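Local structure of phosphoserine aminotransferase (Bacillus circulans, 2C0R) at residues A5-A10 / G321-K326; E53-L58 / V70-G75; P132-I137 / F159-D164; R269-L274 / V342-C347; G283-G288 / F302-E307. The protein catalyses the reversible, pyridoxal phosphate-dependent transamination that converts 3-phosphohydroxypyruvate to phosphoserine, and an analogous step that yields phosphohydroxythreonine, with glutamate as amino donor. The protein carries 1 engineered substitution. All coordinates share one frame; numbering follows the deposited sequence.

Interaction 1 of 5, residues A5-A10 / G321-K326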
# COMPACT_ATOMS: atom_id res chain seq x y z
N ALA A 5 8.06 -3.45 24.46
CA ALA A 5 7.34 -2.29 24.97
C ALA A 5 5.89 -2.66 25.28
O ALA A 5 5.27 -3.52 24.69
CB ALA A 5 7.40 -1.19 23.94
N TYR A 6 5.33 -1.95 26.28
CA TYR A 6 3.91 -2.03 26.54
C TYR A 6 3.23 -1.12 25.52
O TYR A 6 3.04 0.08 25.76
CB TYR A 6 3.61 -1.53 27.94
CG TYR A 6 4.21 -2.39 29.02
CD1 TYR A 6 4.84 -1.74 30.09
CD2 TYR A 6 4.14 -3.77 29.01
CE1 TYR A 6 5.42 -2.45 31.13
CE2 TYR A 6 4.71 -4.49 30.05
CZ TYR A 6 5.34 -3.82 31.08
OH TYR A 6 5.90 -4.55 32.12
N ASN A 7 2.91 -1.73 24.39
CA ASN A 7 2.50 -0.97 23.20
C ASN A 7 1.00 -0.81 23.11
O ASN A 7 0.34 -1.81 22.81
CB ASN A 7 3.02 -1.71 21.98
CG ASN A 7 2.79 -0.91 20.70
OD1 ASN A 7 2.28 0.21 20.78
ND2 ASN A 7 3.16 -1.53 19.58
N PHE A 8 0.53 0.41 23.37
CA PHE A 8 -0.88 0.75 23.26
C PHE A 8 -1.15 1.67 22.07
O PHE A 8 -2.17 2.34 22.03
CB PHE A 8 -1.36 1.41 24.56
CG PHE A 8 -1.50 0.37 25.68
CD1 PHE A 8 -0.42 0.19 26.52
CD2 PHE A 8 -2.65 -0.36 25.87
CE1 PHE A 8 -0.50 -0.74 27.54
CE2 PHE A 8 -2.75 -1.30 26.89
CZ PHE A 8 -1.66 -1.48 27.74
N ASN A 9 -0.29 1.64 21.07
CA ASN A 9 -0.49 2.41 19.88
C ASN A 9 -1.83 2.05 19.21
O ASN A 9 -2.28 0.90 19.23
CB ASN A 9 0.60 2.09 18.85
CG ASN A 9 1.86 2.89 19.06
OD1 ASN A 9 2.96 2.42 18.74
ND2 ASN A 9 1.73 4.10 19.56
N ALA A 10 -2.41 3.07 18.59
CA ALA A 10 -3.76 3.02 18.04
C ALA A 10 -3.75 2.63 16.58
O ALA A 10 -4.82 2.42 16.04
CB ALA A 10 -4.44 4.39 18.21
N GLY A 321 7.84 2.59 30.03
CA GLY A 321 7.80 1.63 28.92
C GLY A 321 6.50 1.58 28.15
O GLY A 321 6.32 0.78 27.23
N PHE A 322 5.54 2.44 28.48
CA PHE A 322 4.31 2.53 27.75
C PHE A 322 4.45 3.43 26.52
O PHE A 322 5.08 4.47 26.56
CB PHE A 322 3.18 3.11 28.65
CG PHE A 322 2.91 2.16 29.80
CD1 PHE A 322 3.55 2.35 31.02
CD2 PHE A 322 2.02 1.12 29.63
CE1 PHE A 322 3.30 1.48 32.06
CE2 PHE A 322 1.79 0.24 30.70
CZ PHE A 322 2.44 0.42 31.90
N VAL A 323 3.79 2.95 25.46
CA VAL A 323 3.79 3.68 24.20
C VAL A 323 2.37 3.93 23.75
O VAL A 323 1.54 2.99 23.77
CB VAL A 323 4.56 2.83 23.15
CG1 VAL A 323 4.49 3.48 21.78
CG2 VAL A 323 5.99 2.64 23.67
N GLY A 324 2.07 5.16 23.35
CA GLY A 324 0.82 5.44 22.61
C GLY A 324 -0.39 5.77 23.42
O GLY A 324 -1.50 5.84 22.85
N LEU A 325 -0.29 6.03 24.73
CA LEU A 325 -1.49 6.25 25.55
C LEU A 325 -2.07 7.65 25.40
O LEU A 325 -3.21 7.86 25.82
CB LEU A 325 -1.17 6.01 27.04
CG LEU A 325 -0.86 4.56 27.39
CD1 LEU A 325 -0.30 4.42 28.78
CD2 LEU A 325 -2.10 3.69 27.21
N LYS A 326 -1.37 8.65 24.90
CA LYS A 326 -1.96 9.98 24.71
C LYS A 326 -3.14 9.90 23.75
O LYS A 326 -2.94 9.27 22.68
CB LYS A 326 -0.89 10.90 24.13
CG LYS A 326 -1.20 12.38 24.12
CD LYS A 326 -0.06 13.18 23.49
CE LYS A 326 -0.42 14.63 23.24
NZ LYS A 326 0.49 15.58 23.94
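Tyr6 and Phe322 pair in parallel, and each strand alternately gives and takes backbone bonds. Tyr6 N donates to Gly321 O at 3.1 Å, and Tyr6 O accepts Val323 N at 3.0 Å. Val323 O is then taken by Phe8 N, 2.8 Å away. Tyr6 O also has Phe322 CA-H near it, so that carbonyl meets two donors of unequal strength. This is a minimal parallel sheet, strand 6-7 beside strand 322-323, by which the N-terminal end of the chain joins the segment that follows helix 307-319. Gly321, the same residue whose carbonyl accepts Tyr6 N, is at positive phi and forms the C-prime residue of the Schellman motif ending that helix. With CG anti to the backbone N (chi1 -173°), the Asn7 amide is carried alongside the chain that follows, where OD1 accepts Asn9 N at 3.0 Å from above its carbonyl plane, closing an Asx turn. Asn7 ND2 donates to Glu39 O of the second subunit. On the other face of the sheet, Tyr6 CD1 lies over one face of the Phe322 ring, toward the rim, the two rings forming an oblique pair with planes 34° apart. Phe8 CE1 meets the edge of the same ring, 3.8 Å from Phe322 CD2, while Leu325 CD2 packs 3.6 Å from Phe8 CB.

Interaction 2 of 5, residues E53-L58 / V70-G75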
# COMPACT_ATOMS: atom_id res chain seq x y z
N GLU A 53 -4.64 -18.08 0.15
CA GLU A 53 -4.80 -18.66 1.47
C GLU A 53 -5.31 -17.62 2.46
O GLU A 53 -6.13 -17.93 3.32
CB GLU A 53 -3.46 -19.26 1.96
CG GLU A 53 -3.48 -19.92 3.33
CD GLU A 53 -2.08 -20.14 3.88
OE1 GLU A 53 -1.12 -20.21 3.11
OE2 GLU A 53 -1.88 -20.18 5.10
N ALA A 54 -4.81 -16.40 2.32
CA ALA A 54 -5.24 -15.36 3.26
C ALA A 54 -6.75 -15.16 3.14
O ALA A 54 -7.41 -15.00 4.14
CB ALA A 54 -4.49 -14.07 3.00
N GLN A 55 -7.25 -15.13 1.89
CA GLN A 55 -8.68 -14.96 1.70
C GLN A 55 -9.47 -16.12 2.31
O GLN A 55 -10.44 -15.91 3.01
CB GLN A 55 -8.95 -14.85 0.21
CG GLN A 55 -8.29 -13.68 -0.46
CD GLN A 55 -8.52 -13.80 -1.97
OE1 GLN A 55 -9.66 -14.05 -2.43
NE2 GLN A 55 -7.46 -13.62 -2.71
N ALA A 56 -9.06 -17.35 2.04
CA ALA A 56 -9.70 -18.53 2.57
C ALA A 56 -9.64 -18.57 4.09
O ALA A 56 -10.62 -18.95 4.73
CB ALA A 56 -9.06 -19.82 2.05
N ARG A 57 -8.51 -18.21 4.67
CA ARG A 57 -8.48 -18.25 6.15
C ARG A 57 -9.36 -17.20 6.77
O ARG A 57 -9.97 -17.41 7.82
CB ARG A 57 -7.04 -17.95 6.58
CG ARG A 57 -6.11 -19.08 6.36
CD ARG A 57 -4.73 -18.76 6.92
NE ARG A 57 -3.76 -19.80 6.71
CZ ARG A 57 -3.83 -21.10 6.88
NH1 ARG A 57 -4.96 -21.68 7.28
NH2 ARG A 57 -2.80 -21.89 6.65
N LEU A 58 -9.46 -16.03 6.16
CA LEU A 58 -10.35 -14.98 6.70
C LEU A 58 -11.79 -15.43 6.60
O LEU A 58 -12.52 -15.33 7.58
CB LEU A 58 -10.10 -13.70 5.92
CG LEU A 58 -10.81 -12.40 6.25
CD1 LEU A 58 -11.22 -12.15 7.66
CD2 LEU A 58 -9.86 -11.27 5.77
N VAL A 70 -13.09 -11.74 -0.65
CA VAL A 70 -12.11 -10.95 0.09
C VAL A 70 -11.19 -10.26 -0.92
O VAL A 70 -10.54 -10.95 -1.70
CB VAL A 70 -11.31 -11.83 1.06
CG1 VAL A 70 -10.24 -11.04 1.77
CG2 VAL A 70 -12.24 -12.54 2.03
N LEU A 71 -11.18 -8.94 -0.87
CA LEU A 71 -10.30 -8.14 -1.68
C LEU A 71 -9.20 -7.53 -0.84
O LEU A 71 -9.44 -7.20 0.31
CB LEU A 71 -11.10 -7.00 -2.36
CG LEU A 71 -12.36 -7.44 -3.08
CD1 LEU A 71 -13.10 -6.20 -3.61
CD2 LEU A 71 -12.09 -8.44 -4.21
N PHE A 72 -8.05 -7.33 -1.45
CA PHE A 72 -6.96 -6.60 -0.82
C PHE A 72 -6.73 -5.36 -1.67
O PHE A 72 -6.34 -5.48 -2.87
CB PHE A 72 -5.71 -7.43 -0.76
CG PHE A 72 -5.89 -8.71 0.05
CD1 PHE A 72 -5.67 -9.95 -0.53
CD2 PHE A 72 -6.30 -8.60 1.38
CE1 PHE A 72 -5.84 -11.14 0.16
CE2 PHE A 72 -6.50 -9.78 2.05
CZ PHE A 72 -6.31 -11.03 1.46
N ILE A 73 -6.97 -4.21 -1.09
CA ILE A 73 -6.91 -2.92 -1.80
C ILE A 73 -5.93 -2.01 -1.10
O ILE A 73 -5.90 -2.02 0.14
CB ILE A 73 -8.31 -2.30 -1.89
CG1 ILE A 73 -9.29 -3.32 -2.44
CG2 ILE A 73 -8.24 -1.02 -2.67
CD1 ILE A 73 -10.73 -2.86 -2.71
N GLN A 74 -5.14 -1.25 -1.84
CA GLN A 74 -4.25 -0.29 -1.21
C GLN A 74 -5.04 0.98 -0.92
O GLN A 74 -6.16 1.18 -1.42
CB GLN A 74 -3.03 -0.01 -2.10
CG GLN A 74 -2.18 -1.25 -2.37
CD GLN A 74 -0.99 -0.93 -3.24
OE1 GLN A 74 -0.24 -0.06 -2.87
NE2 GLN A 74 -0.83 -1.65 -4.37
N GLY A 75 -4.37 1.84 -0.14
CA GLY A 75 -4.86 3.19 0.09
C GLY A 75 -5.53 3.42 1.43
O GLY A 75 -6.01 4.56 1.67
O HOH W 1 -12.05 -14.43 -1.30
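Gln55 lays its aliphatic part against Phe72 and Val70: its CG is 3.6 Å from Phe72 CE1 and 3.9 Å from Val70 CB. CG stands anti to the carbonyl carbon (chi1 -61°), and the chain runs extended from there, the amide plane turned 79° from the Phe72 ring. The preceding residue, Ala54, reaches Phe72 CZ with its CB at 3.9 Å, and Leu58, about a turn on, places CD2 4.0 Å from Val70 CG1. The amide is gripped at both ends. A water donates to Gln55 OE1 at 2.7 Å and accepts from Val70 N at 3.0 Å, bridging helix and strand, and Lys69 NZ donates to the same oxygen; NE2 bonds to His51 O and Asn234 OD1. A leucine in place of Gln55 would probably deprive Lys69, Asn234 and the bridging water of their amide partner within a buried contact. Farther out, His51 meets the Phe72 ring edge-to-face, and Ile245 of helix 242-257 also packs on it. The axes of 53-58 and 70-73 run at 128° to each other, a helix packed on an outermost strand, within this chain, of the mixed seven-stranded sheet in the cofactor-binding domain of a class-V aminotransferase.

Interaction 3 of 5, residues P132-I137 / F159-D164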
# COMPACT_ATOMS: atom_id res chain seq x y z
N PRO A 132 -26.03 5.76 18.95
CA PRO A 132 -27.44 5.66 18.58
C PRO A 132 -27.88 4.23 18.80
O PRO A 132 -27.19 3.27 18.48
CB PRO A 132 -27.49 5.98 17.11
CG PRO A 132 -26.09 6.17 16.66
CD PRO A 132 -25.14 6.08 17.81
N LYS A 133 -29.07 4.10 19.38
CA LYS A 133 -29.70 2.78 19.38
C LYS A 133 -30.06 2.36 17.96
O LYS A 133 -30.32 3.22 17.08
CB LYS A 133 -30.97 2.83 20.22
CG LYS A 133 -30.74 3.20 21.67
CD LYS A 133 -32.06 3.35 22.44
CE LYS A 133 -31.86 3.57 23.93
NZ LYS A 133 -33.05 3.24 24.78
N LEU A 134 -30.14 1.05 17.73
CA LEU A 134 -30.42 0.60 16.35
C LEU A 134 -31.76 1.12 15.85
O LEU A 134 -31.92 1.39 14.64
CB LEU A 134 -30.29 -0.92 16.29
CG LEU A 134 -28.89 -1.51 16.46
CD1 LEU A 134 -28.84 -2.96 15.99
CD2 LEU A 134 -27.82 -0.70 15.72
N GLN A 135 -32.72 1.31 16.75
CA GLN A 135 -34.08 1.78 16.49
C GLN A 135 -34.09 3.20 15.95
O GLN A 135 -35.03 3.63 15.28
CB GLN A 135 -34.91 1.72 17.77
N GLU A 136 -33.01 3.94 16.26
CA GLU A 136 -32.93 5.32 15.82
C GLU A 136 -32.40 5.40 14.39
O GLU A 136 -32.47 6.51 13.86
CB GLU A 136 -32.03 6.21 16.67
CG GLU A 136 -32.24 6.22 18.16
CD GLU A 136 -31.04 6.82 18.85
OE1 GLU A 136 -30.43 7.78 18.32
OE2 GLU A 136 -30.69 6.31 19.92
N ILE A 137 -31.88 4.33 13.80
CA ILE A 137 -31.37 4.43 12.42
C ILE A 137 -32.49 4.43 11.40
O ILE A 137 -33.28 3.51 11.29
CB ILE A 137 -30.40 3.29 12.10
CG1 ILE A 137 -29.26 3.27 13.09
CG2 ILE A 137 -29.97 3.41 10.64
CD1 ILE A 137 -28.30 2.12 13.04
N PHE A 159 -20.23 -0.38 18.51
CA PHE A 159 -21.49 -1.10 18.43
C PHE A 159 -21.33 -2.55 18.84
O PHE A 159 -20.37 -3.20 18.44
CB PHE A 159 -22.06 -1.11 16.99
CG PHE A 159 -22.61 0.21 16.54
CD1 PHE A 159 -21.96 1.03 15.65
CD2 PHE A 159 -23.85 0.66 17.05
CE1 PHE A 159 -22.49 2.24 15.22
CE2 PHE A 159 -24.39 1.88 16.62
CZ PHE A 159 -23.70 2.68 15.71
N LYS A 160 -22.32 -3.00 19.60
CA LYS A 160 -22.33 -4.42 19.95
C LYS A 160 -23.14 -5.24 18.95
O LYS A 160 -23.05 -6.45 18.94
CB LYS A 160 -22.98 -4.68 21.30
CG LYS A 160 -22.28 -3.88 22.42
CD LYS A 160 -23.02 -4.26 23.72
CE LYS A 160 -22.93 -3.11 24.72
NZ LYS A 160 -21.53 -2.92 25.12
N ALA A 161 -23.95 -4.59 18.14
CA ALA A 161 -24.83 -5.26 17.21
C ALA A 161 -25.14 -4.28 16.08
O ALA A 161 -25.02 -3.07 16.26
CB ALA A 161 -26.14 -5.69 17.86
N PHE A 162 -25.54 -4.83 14.96
CA PHE A 162 -25.75 -4.10 13.71
C PHE A 162 -27.20 -4.25 13.27
O PHE A 162 -27.87 -5.25 13.54
CB PHE A 162 -24.81 -4.66 12.64
CG PHE A 162 -23.36 -4.64 13.14
CD1 PHE A 162 -22.71 -5.84 13.37
CD2 PHE A 162 -22.71 -3.44 13.33
CE1 PHE A 162 -21.39 -5.86 13.79
CE2 PHE A 162 -21.40 -3.48 13.80
CZ PHE A 162 -20.73 -4.67 14.06
N PRO A 163 -27.65 -3.21 12.57
CA PRO A 163 -29.06 -3.14 12.16
C PRO A 163 -29.30 -4.03 10.96
O PRO A 163 -28.40 -4.37 10.18
CB PRO A 163 -29.20 -1.68 11.74
CG PRO A 163 -27.85 -1.42 11.11
CD PRO A 163 -26.86 -2.04 12.10
N ASP A 164 -30.56 -4.40 10.80
CA ASP A 164 -30.96 -5.15 9.61
C ASP A 164 -31.53 -4.13 8.63
O ASP A 164 -32.50 -3.45 8.98
CB ASP A 164 -31.93 -6.26 9.96
CG ASP A 164 -31.39 -7.38 10.83
OD1 ASP A 164 -30.24 -7.86 10.61
OD2 ASP A 164 -32.10 -7.83 11.77
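Leu134 sets CG anti to its carbonyl carbon (chi1 -69°), and chi2 of -164° carries CD1 onward to the backbone of the facing loop. There CD1 comes to 3.4 Å from Phe162 C, while the other branch, CD2, lies 3.7 Å from Ala161 O and 4.0 Å from Pro163 CD. The leucine and the proline ring cross at about a right angle. Ile137 also crosses the proline ring at about a right angle, its CD1 4.1 Å from Pro163 CG. At the other end, Phe159 turns its ring edge to the Pro132 carbonyl: Pro132 O lies near the ring plane, 3.6 Å from Phe159 CE2. Replacing Leu134 by an alanine would probably open a gap beside Pro163 and Ala161, since both methyl branches that touch them would be gone. No hydrogen bond joins the two segments. The 132-137 loop instead holds its own shape: Lys133 N donates to Glu136 OE2 at 2.8 Å, and Glu136 N returns a bond to Lys133 O. Ile137 also packs on Val98, Ala121 and Leu146. The arrangement is an apolar loop-to-loop contact packed on strands 94-99, 117-122 and 143-149 of the mixed sheet of the aminotransferase fold, with the Phe159 side chain about 10 Å from the bound pyridoxal phosphate.

Interaction 4 of 5, residues R269-L274 / V342-C347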
# COMPACT_ATOMS: atom_id res chain seq x y z
N ARG A 269 -12.14 -9.24 25.93
CA ARG A 269 -13.07 -8.79 26.97
C ARG A 269 -12.37 -8.76 28.31
O ARG A 269 -12.59 -7.87 29.14
CB ARG A 269 -14.26 -9.74 26.97
CG ARG A 269 -15.32 -9.43 28.05
CD ARG A 269 -16.28 -8.34 27.71
NE ARG A 269 -15.78 -6.97 27.66
CZ ARG A 269 -15.72 -6.19 28.73
NH1 ARG A 269 -16.07 -6.62 29.95
NH2 ARG A 269 -15.28 -4.95 28.57
N LYS A 270 -11.51 -9.79 28.53
CA LYS A 270 -10.77 -9.83 29.78
C LYS A 270 -9.84 -8.63 29.93
O LYS A 270 -9.71 -8.02 30.99
CB LYS A 270 -9.99 -11.13 29.77
CG LYS A 270 -8.95 -11.31 30.87
CD LYS A 270 -8.27 -12.66 30.68
CE LYS A 270 -7.09 -12.81 31.62
NZ LYS A 270 -6.36 -14.07 31.26
N LYS A 271 -9.11 -8.32 28.84
CA LYS A 271 -8.25 -7.14 28.84
C LYS A 271 -9.03 -5.87 29.11
O LYS A 271 -8.63 -5.04 29.94
CB LYS A 271 -7.54 -6.98 27.47
CG LYS A 271 -6.48 -8.05 27.24
CD LYS A 271 -6.31 -8.40 25.75
CE LYS A 271 -6.24 -7.21 24.85
NZ LYS A 271 -5.94 -7.62 23.44
N ALA A 272 -10.13 -5.66 28.39
CA ALA A 272 -10.89 -4.43 28.52
C ALA A 272 -11.48 -4.32 29.93
O ALA A 272 -11.50 -3.23 30.48
CB ALA A 272 -12.00 -4.42 27.48
N SER A 273 -11.94 -5.47 30.45
CA SER A 273 -12.62 -5.46 31.74
C SER A 273 -11.62 -4.98 32.78
O SER A 273 -12.00 -4.21 33.68
CB SER A 273 -13.10 -6.87 32.05
OG SER A 273 -13.63 -6.97 33.38
N LEU A 274 -10.36 -5.41 32.68
CA LEU A 274 -9.40 -4.98 33.71
C LEU A 274 -9.20 -3.48 33.71
O LEU A 274 -9.12 -2.80 34.74
CB LEU A 274 -8.09 -5.72 33.40
CG LEU A 274 -7.06 -5.57 34.53
CD1 LEU A 274 -7.41 -6.52 35.67
CD2 LEU A 274 -5.69 -5.85 33.97
N VAL A 342 -2.42 -7.08 21.50
CA VAL A 342 -1.92 -6.47 22.75
C VAL A 342 -2.10 -7.51 23.86
O VAL A 342 -3.23 -7.96 24.08
CB VAL A 342 -2.69 -5.17 23.04
CG1 VAL A 342 -2.22 -4.63 24.39
CG2 VAL A 342 -2.48 -4.15 21.92
N PRO A 343 -1.05 -7.95 24.52
CA PRO A 343 -1.15 -9.02 25.50
C PRO A 343 -1.81 -8.55 26.79
O PRO A 343 -1.78 -7.39 27.18
CB PRO A 343 0.32 -9.38 25.78
CG PRO A 343 1.07 -8.87 24.59
CD PRO A 343 0.37 -7.56 24.31
N TYR A 344 -2.43 -9.47 27.50
CA TYR A 344 -3.02 -9.13 28.79
C TYR A 344 -1.96 -8.57 29.71
O TYR A 344 -2.23 -7.64 30.48
CB TYR A 344 -3.64 -10.39 29.37
CG TYR A 344 -4.30 -10.18 30.71
CD1 TYR A 344 -5.43 -9.39 30.80
CD2 TYR A 344 -3.79 -10.81 31.86
CE1 TYR A 344 -6.08 -9.18 32.01
CE2 TYR A 344 -4.44 -10.58 33.07
CZ TYR A 344 -5.56 -9.78 33.13
OH TYR A 344 -6.19 -9.59 34.35
N GLU A 345 -0.73 -9.07 29.62
CA GLU A 345 0.31 -8.53 30.50
C GLU A 345 0.54 -7.03 30.27
O GLU A 345 0.88 -6.32 31.24
CB GLU A 345 1.59 -9.37 30.30
CG GLU A 345 1.38 -10.78 30.83
CD GLU A 345 0.59 -11.72 29.93
OE1 GLU A 345 0.31 -11.35 28.75
OE2 GLU A 345 0.21 -12.84 30.38
N SER A 346 0.37 -6.52 29.04
CA SER A 346 0.48 -5.07 28.87
C SER A 346 -0.61 -4.34 29.65
O SER A 346 -0.42 -3.26 30.24
CB SER A 346 0.36 -4.68 27.40
OG SER A 346 1.56 -5.04 26.71
N CYS A 347 -1.80 -4.95 29.63
CA CYS A 347 -2.95 -4.35 30.31
C CYS A 347 -2.76 -4.41 31.83
O CYS A 347 -3.09 -3.49 32.54
CB CYS A 347 -4.20 -5.11 29.88
SG CYS A 347 -4.50 -4.85 28.10
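Two helices of the C-terminal part of the class-V aminotransferase fold, 260-280 and 344-361, meet here where the second begins, with Pro343 at its N-cap position. Tyr344 is the hub, its ring met by three residues of the other helix. Lys270 crosses it at about a right angle, extended beyond CG, and sets CE over the ring centre, 3.6 Å above the plane, as a CH-pi contact. The ammonium of Lys270 follows over the same face, NZ 4.4 Å from the ring centroid, a cation-pi interaction. At the ring edge, in plane, Lys271 CG approaches Tyr344 CD1 at 3.9 Å. Leu274 supplies methyl groups near the hydroxyl end, CD1 lying 3.6 Å from Tyr344 OH and CD2 3.9 Å from Tyr344 CE1. Cys347, one turn further along, places SG 3.8 Å from Lys271 CB. Lys271 does more than pack, because bends at chi2 and chi3 bring its CD and CE to the Val342 carbonyl, and NZ continues to it. Ile338 O, Tyr339 O and Asn268 OD1 also bond to this amine, so a buried positive charge is probably well compensated by polar oxygens. Within the two segments, Lys271 NZ donates to Val342 O at 2.8 Å, in the carbonyl plane and on a lone pair.

Interaction 5 of 5, residues G283-G288 / F302-E307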
# COMPACT_ATOMS: atom_id res chain seq x y z
N GLY A 283 -12.01 6.37 42.19
CA GLY A 283 -12.30 7.51 43.06
C GLY A 283 -12.56 8.76 42.26
O GLY A 283 -12.35 9.87 42.77
N GLY A 284 -12.97 8.64 41.00
CA GLY A 284 -13.22 9.79 40.13
C GLY A 284 -11.93 10.32 39.53
O GLY A 284 -11.94 11.30 38.78
N PHE A 285 -10.80 9.67 39.83
CA PHE A 285 -9.54 10.19 39.30
C PHE A 285 -9.38 9.97 37.80
O PHE A 285 -8.79 10.78 37.10
CB PHE A 285 -8.37 9.52 40.02
CG PHE A 285 -7.01 10.09 39.66
CD1 PHE A 285 -6.47 11.21 40.28
CD2 PHE A 285 -6.24 9.48 38.66
CE1 PHE A 285 -5.23 11.73 39.93
CE2 PHE A 285 -5.00 9.99 38.34
CZ PHE A 285 -4.46 11.10 38.96
N TYR A 286 -9.90 8.85 37.32
CA TYR A 286 -10.01 8.50 35.93
C TYR A 286 -11.49 8.51 35.54
O TYR A 286 -12.29 7.98 36.30
CB TYR A 286 -9.44 7.12 35.56
CG TYR A 286 -7.94 7.04 35.89
CD1 TYR A 286 -7.53 6.15 36.87
CD2 TYR A 286 -7.01 7.83 35.23
CE1 TYR A 286 -6.19 6.05 37.19
CE2 TYR A 286 -5.67 7.73 35.57
CZ TYR A 286 -5.28 6.83 36.56
OH TYR A 286 -3.96 6.71 36.92
N ARG A 287 -11.88 9.06 34.42
CA ARG A 287 -13.26 9.03 33.97
C ARG A 287 -13.30 8.55 32.51
O ARG A 287 -12.46 8.99 31.70
CB ARG A 287 -13.91 10.40 33.94
CG ARG A 287 -14.10 11.16 35.22
CD ARG A 287 -14.38 12.64 35.11
NE ARG A 287 -14.30 13.33 33.83
CZ ARG A 287 -13.39 14.24 33.50
NH1 ARG A 287 -12.40 14.60 34.32
NH2 ARG A 287 -13.45 14.80 32.29
N GLY A 288 -14.27 7.72 32.20
CA GLY A 288 -14.37 7.30 30.79
C GLY A 288 -14.88 8.42 29.88
O GLY A 288 -15.39 9.43 30.36
N PHE A 302 -10.21 7.62 28.18
CA PHE A 302 -10.49 8.14 29.52
C PHE A 302 -9.74 9.46 29.73
O PHE A 302 -8.85 9.83 28.97
CB PHE A 302 -10.15 7.10 30.60
CG PHE A 302 -8.72 6.59 30.63
CD1 PHE A 302 -7.90 7.02 31.66
CD2 PHE A 302 -8.22 5.73 29.69
CE1 PHE A 302 -6.59 6.56 31.74
CE2 PHE A 302 -6.91 5.27 29.77
CZ PHE A 302 -6.09 5.70 30.80
N ARG A 303 -10.19 10.16 30.80
CA ARG A 303 -9.66 11.47 31.06
C ARG A 303 -9.27 11.58 32.54
O ARG A 303 -9.83 10.87 33.39
CB ARG A 303 -10.69 12.57 30.83
CG ARG A 303 -11.48 12.64 29.58
CD ARG A 303 -12.39 13.85 29.65
NE ARG A 303 -12.89 14.25 28.35
CZ ARG A 303 -12.40 14.51 27.16
NH1 ARG A 303 -11.11 14.45 26.87
NH2 ARG A 303 -13.24 14.86 26.19
N LEU A 304 -8.35 12.51 32.78
CA LEU A 304 -8.06 12.92 34.16
C LEU A 304 -8.65 14.32 34.36
O LEU A 304 -9.35 14.80 33.49
CB LEU A 304 -6.57 12.93 34.41
CG LEU A 304 -5.91 11.55 34.56
CD1 LEU A 304 -5.97 10.73 33.29
CD2 LEU A 304 -4.46 11.80 34.97
N ALA A 305 -8.39 14.95 35.50
CA ALA A 305 -9.09 16.17 35.90
C ALA A 305 -8.64 17.35 35.07
O ALA A 305 -9.37 18.34 34.94
CB ALA A 305 -8.84 16.45 37.37
N SER A 306 -7.44 17.25 34.51
CA SER A 306 -6.94 18.38 33.73
C SER A 306 -6.02 17.91 32.62
O SER A 306 -5.48 16.81 32.66
CB SER A 306 -6.12 19.33 34.62
OG SER A 306 -4.91 18.71 34.98
N GLU A 307 -5.86 18.80 31.64
CA GLU A 307 -4.96 18.44 30.57
C GLU A 307 -3.52 18.34 31.05
O GLU A 307 -2.72 17.58 30.50
CB GLU A 307 -5.05 19.51 29.49
CG GLU A 307 -5.89 19.06 28.31
CD GLU A 307 -5.73 20.02 27.14
OE1 GLU A 307 -6.61 20.89 27.00
OE2 GLU A 307 -4.73 19.88 26.39
O HOH W 2 -7.62 13.10 37.63
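Phe302 turns its ring edge toward the face of Tyr286, offset, with centroids 5.6 Å apart and planes at 83°. Phe285 CD2 lies over the centre of one Tyr286 face, and Leu304 CD1 sits in plane at the edge, 3.6 Å from Tyr286 CD2. Over one face of the Phe285 ring, toward the rim, lies a water that donates to Phe285 O and accepts from Ala305 N. Phe302 holds its CG between the backbone N and the carbonyl carbon (chi1 58°), and its side chain and that of Tyr286 lie side by side, pointing the same way. The Leu304 CD2 branch meets Phe285 CE2 at 3.9 Å. Tyr286 OH bonds to Met354 O, and Phe357 of helix 344-361 packs on Phe285, Tyr286 and Leu304. The Arg287 guanidinium has Arg303 CB over one face; like charges come close, Arg287 NH2 lying 4.0 Å from Arg303 NE. Arg287 NH1 makes a weak bond to Leu304 O, and Arg303 NH1 is held by Val331 O. Backbone bonds run from Arg287 N to Arg303 O at 2.9 Å and from Arg303 N to Arg287 O at 2.7 Å. This is an antiparallel beta hairpin, with Arg287 and Arg303 a hydrogen-bonded pair, in the three-stranded sheet 287-288, 299-303, 334-337.

Interaction 1 joins the N-terminal strand to a strand more than 300 residues on, and interactions 2, 3 and 5 all fall between its segments; 2 precedes 3, which closes before 4 opens. Interaction 2 involves strand 68-73 of the mixed sheet and 3 packs on other strands of it, centres about 27 Å apart; both belong to the cofactor-binding part. Interactions 1 and 4, centres about 13 Å apart, alternate along the chain. They touch where Phe8 and Tyr6 meet Ser346. Interaction 5 lies within the span of 4, centres about 20 Å apart. Interactions 1, 4 and 5 thus bring the N-terminal strand and the C-terminal sheet and helices together around helix 344-361. Interactions 1 and 2 also reach the second subunit.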